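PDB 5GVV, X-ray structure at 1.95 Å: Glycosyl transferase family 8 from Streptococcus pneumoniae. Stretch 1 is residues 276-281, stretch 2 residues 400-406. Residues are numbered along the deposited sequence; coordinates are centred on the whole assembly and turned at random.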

ATOM      1  N   PHE A 276       5.162   6.746 -26.073  1.00 26.67           N
ATOM      2  CA  PHE A 276       4.596   7.958 -26.647  1.00 25.55           C
ATOM      3  C   PHE A 276       5.428   8.466 -27.822  1.00 24.93           C
ATOM      4  O   PHE A 276       6.656   8.370 -27.806  1.00 24.55           O
ATOM      5  CB  PHE A 276       4.434   9.029 -25.564  1.00 20.69           C
ATOM      6  CG  PHE A 276       3.399   8.681 -24.528  1.00 19.11           C
ATOM      7  CD1 PHE A 276       2.053   8.628 -24.874  1.00 18.40           C
ATOM      8  CD2 PHE A 276       3.765   8.408 -23.215  1.00 21.07           C
ATOM      9  CE1 PHE A 276       1.091   8.306 -23.934  1.00 18.95           C
ATOM     10  CE2 PHE A 276       2.810   8.087 -22.266  1.00 20.18           C
ATOM     11  CZ  PHE A 276       1.468   8.034 -22.628  1.00 18.75           C
ATOM     12  N   LYS A 277       4.753   8.991 -28.843  1.00 25.71           N
ATOM     13  CA  LYS A 277       5.424   9.462 -30.048  1.00 24.78           C
ATOM     14  C   LYS A 277       5.521  10.982 -30.065  1.00 22.21           C
ATOM     15  O   LYS A 277       6.189  11.562 -30.925  1.00 23.36           O
ATOM     16  CB  LYS A 277       4.698   8.960 -31.303  1.00 26.90           C
ATOM     17  CG  LYS A 277       4.641   7.444 -31.409  1.00 27.96           C
ATOM     18  CD  LYS A 277       6.023   6.826 -31.197  1.00 36.45           C
ATOM     19  CE  LYS A 277       6.996   7.218 -32.306  1.00 40.39           C
ATOM     20  NZ  LYS A 277       8.263   7.785 -31.761  1.00 39.20           N
ATOM     21  N   LEU A 278       4.863  11.622 -29.102  1.00 21.21           N
ATOM     22  CA  LEU A 278       4.823  13.080 -29.043  1.00 19.29           C
ATOM     23  C   LEU A 278       4.386  13.540 -27.662  1.00 17.19           C
ATOM     24  O   LEU A 278       3.618  12.849 -26.985  1.00 17.71           O
ATOM     25  CB  LEU A 278       3.852  13.632 -30.095  1.00 18.96           C
ATOM     26  CG  LEU A 278       4.005  15.105 -30.492  1.00 19.41           C
ATOM     27  CD1 LEU A 278       5.169  15.298 -31.453  1.00 20.02           C
ATOM     28  CD2 LEU A 278       2.727  15.643 -31.105  1.00 16.00           C
ATOM     29  N   GLN A 279       4.879  14.705 -27.249  1.00 16.56           N
ATOM     30  CA  GLN A 279       4.509  15.298 -25.965  1.00 19.06           C
ATOM     31  C   GLN A 279       3.889  16.680 -26.177  1.00 18.49           C
ATOM     32  O   GLN A 279       4.534  17.582 -26.721  1.00 16.65           O
ATOM     33  CB  GLN A 279       5.739  15.405 -25.053  1.00 20.65           C
ATOM     34  CG  GLN A 279       6.465  14.070 -24.815  1.00 19.14           C
ATOM     35  CD  GLN A 279       5.830  13.217 -23.727  1.00 20.95           C
ATOM     36  OE1 GLN A 279       5.125  13.722 -22.852  1.00 20.05           O
ATOM     37  NE2 GLN A 279       6.084  11.912 -23.774  1.00 20.68           N
ATOM     38  N   CYS A 280       2.640  16.845 -25.751  1.00 15.77           N
ATOM     39  CA  CYS A 280       1.927  18.106 -25.954  1.00 16.58           C
ATOM     40  C   CYS A 280       1.647  18.800 -24.628  1.00 16.55           C
ATOM     41  O   CYS A 280       1.480  18.141 -23.596  1.00 15.91           O
ATOM     42  CB  CYS A 280       0.611  17.869 -26.698  1.00 16.96           C
ATOM     43  SG  CYS A 280       0.819  17.383 -28.422  1.00 21.82           S
ATOM     44  N   VAL A 281       1.598  20.129 -24.654  1.00 15.15           N
ATOM     45  CA  VAL A 281       1.380  20.889 -23.430  1.00 13.34           C
ATOM     46  C   VAL A 281       0.401  22.043 -23.636  1.00 15.42           C
ATOM     47  O   VAL A 281       0.364  22.677 -24.704  1.00 16.86           O
ATOM     48  CB  VAL A 281       2.726  21.398 -22.848  1.00 15.99           C
ATOM     49  CG1 VAL A 281       3.401  22.336 -23.824  1.00 15.38           C
ATOM     50  CG2 VAL A 281       2.525  22.073 -21.503  1.00 13.63           C
ATOM     51  N   ALA A 400      -3.255  17.154 -37.787  1.00 17.99           N
ATOM     52  CA  ALA A 400      -2.201  18.150 -37.623  1.00 21.05           C
ATOM     53  C   ALA A 400      -1.177  17.677 -36.594  1.00 21.06           C
ATOM     54  O   ALA A 400       0.030  17.755 -36.823  1.00 21.25           O
ATOM     55  CB  ALA A 400      -2.797  19.479 -37.202  1.00 19.32           C
ATOM     56  N   ILE A 401      -1.665  17.195 -35.458  1.00 18.52           N
ATOM     57  CA  ILE A 401      -0.786  16.713 -34.397  1.00 18.64           C
ATOM     58  C   ILE A 401       0.072  15.528 -34.858  1.00 21.16           C
ATOM     59  O   ILE A 401       1.277  15.490 -34.593  1.00 22.41           O
ATOM     60  CB  ILE A 401      -1.592  16.359 -33.125  1.00 16.41           C
ATOM     61  CG1 ILE A 401      -2.160  17.638 -32.497  1.00 14.27           C
ATOM     62  CG2 ILE A 401      -0.720  15.631 -32.123  1.00 15.91           C
ATOM     63  CD1 ILE A 401      -3.195  17.411 -31.405  1.00 12.93           C
ATOM     64  N   ARG A 402      -0.540  14.580 -35.566  1.00 20.15           N
ATOM     65  CA  ARG A 402       0.192  13.424 -36.088  1.00 19.88           C
ATOM     66  C   ARG A 402       1.281  13.782 -37.101  1.00 24.11           C
ATOM     67  O   ARG A 402       2.223  13.009 -37.300  1.00 26.81           O
ATOM     68  CB  ARG A 402      -0.772  12.390 -36.679  1.00 22.55           C
ATOM     69  CG  ARG A 402      -1.306  11.413 -35.639  1.00 24.08           C
ATOM     70  CD  ARG A 402      -2.289  10.411 -36.212  1.00 26.54           C
ATOM     71  NE  ARG A 402      -2.578   9.354 -35.241  1.00 30.42           N
ATOM     72  CZ  ARG A 402      -3.783   9.107 -34.736  1.00 29.91           C
ATOM     73  NH1 ARG A 402      -4.826   9.833 -35.115  1.00 30.04           N
ATOM     74  NH2 ARG A 402      -3.951   8.125 -33.859  1.00 28.74           N
ATOM     75  N   SER A 403       1.163  14.948 -37.731  1.00 22.12           N
ATOM     76  CA  SER A 403       2.164  15.387 -38.702  1.00 24.05           C
ATOM     77  C   SER A 403       3.483  15.737 -38.012  1.00 25.66           C
ATOM     78  O   SER A 403       4.539  15.767 -38.651  1.00 29.63           O
ATOM     79  CB  SER A 403       1.654  16.583 -39.518  1.00 21.03           C
ATOM     80  OG  SER A 403       1.794  17.801 -38.803  1.00 24.23           O
ATOM     81  N   TYR A 404       3.426  15.990 -36.707  1.00 23.85           N
ATOM     82  CA  TYR A 404       4.625  16.333 -35.945  1.00 26.56           C
ATOM     83  C   TYR A 404       5.389  15.098 -35.478  1.00 28.15           C
ATOM     84  O   TYR A 404       6.523  15.201 -34.998  1.00 27.20           O
ATOM     85  CB  TYR A 404       4.269  17.235 -34.762  1.00 23.78           C
ATOM     86  CG  TYR A 404       3.897  18.629 -35.198  1.00 24.53           C
ATOM     87  CD1 TYR A 404       2.583  18.952 -35.509  1.00 19.92           C
ATOM     88  CD2 TYR A 404       4.864  19.620 -35.317  1.00 21.66           C
ATOM     89  CE1 TYR A 404       2.240  20.223 -35.917  1.00 25.13           C
ATOM     90  CE2 TYR A 404       4.531  20.893 -35.725  1.00 22.35           C
ATOM     91  CZ  TYR A 404       3.219  21.187 -36.022  1.00 21.89           C
ATOM     92  OH  TYR A 404       2.878  22.453 -36.433  1.00 20.98           O
HETATM   93  N   MSE A 405       4.833  13.952 -35.707  1.00 29.91           N
HETATM   94  CA  MSE A 405       5.519  12.799 -35.305  1.00 33.60           C
HETATM   95  C   MSE A 405       6.424  12.150 -36.252  1.00 41.03           C
HETATM   96  O   MSE A 405       6.092  11.953 -37.416  1.00 42.76           O
HETATM   97  CB  MSE A 405       4.502  11.687 -35.092  1.00 30.00           C
HETATM   98  CG  MSE A 405       3.376  12.113 -34.212  1.00 30.00           C
HETATM   99 SE   MSE A 405       2.130  10.596 -33.972  1.00 30.00          SE
HETATM  100  CE  MSE A 405       1.029  11.335 -32.584  1.00 30.00           C
ATOM    101  N   ARG A 406       7.587  11.794 -35.732  1.00 41.90           N
ATOM    102  CA  ARG A 406       8.535  10.843 -36.346  1.00 47.37           C
ATOM    103  C   ARG A 406       9.866  10.820 -35.605  1.00 49.36           C
ATOM    104  O   ARG A 406      10.105   9.939 -34.777  1.00 51.71           O
ATOM    105  CB  ARG A 406       8.748  11.031 -37.856  1.00 53.47           C
ATOM    106  CG  ARG A 406       7.957  10.015 -38.683  1.00 54.40           C
ATOM    107  CD  ARG A 406       8.245  10.105 -40.171  1.00 53.52           C
ATOM    108  NE  ARG A 406       7.074   9.736 -40.964  1.00 57.14           N
ATOM    109  CZ  ARG A 406       6.818   8.508 -41.409  1.00 60.74           C
ATOM    110  NH1 ARG A 406       7.654   7.513 -41.149  1.00 55.91           N
ATOM    111  NH2 ARG A 406       5.722   8.276 -42.120  1.00 61.37           N
TER

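What holds the strand segment against the end of the chain? Mainly apolar packing centred on Leu-278, whose side chain points toward the other stretch and is buried. Its CD2 lies 3.6 Å from CG2 of Ile-401, while its CD1 sits 3.9 Å from CB of Tyr-404, so one leucine side chain meets both residues. Cys-280, two residues later and with its CA-to-CB bond also toward the other stretch, adds a looser touch, with SG 4.4 Å from Ile-401 CG2.

How does the selenomethionine Met-405 take part? Its CA-to-CB bond points sideways to the first stretch, and the t chi2 and chi3 extend the chain beyond an m chi1. SE comes within 4.0 Å of Lys-277 CB, and CE lies 4.4 Å from Leu-278 CB, so one side chain touches two consecutive residues.

Do polar groups bridge the stretches? No hydrogen bond crosses between them. Lys-277 NZ approaches Arg-406 O only to 4.1 Å, too far for a hydrogen bond, and the contact rests on van der Waals packing.

Which hydrogen bonds lie within the second stretch? A type I turn runs from Arg-402 to Met-405, with Met-405 N donating to Arg-402 O at 3.2 Å. Ser-403 OG also donates to Ala-400 O at 2.7 Å, a bond local to this stretch.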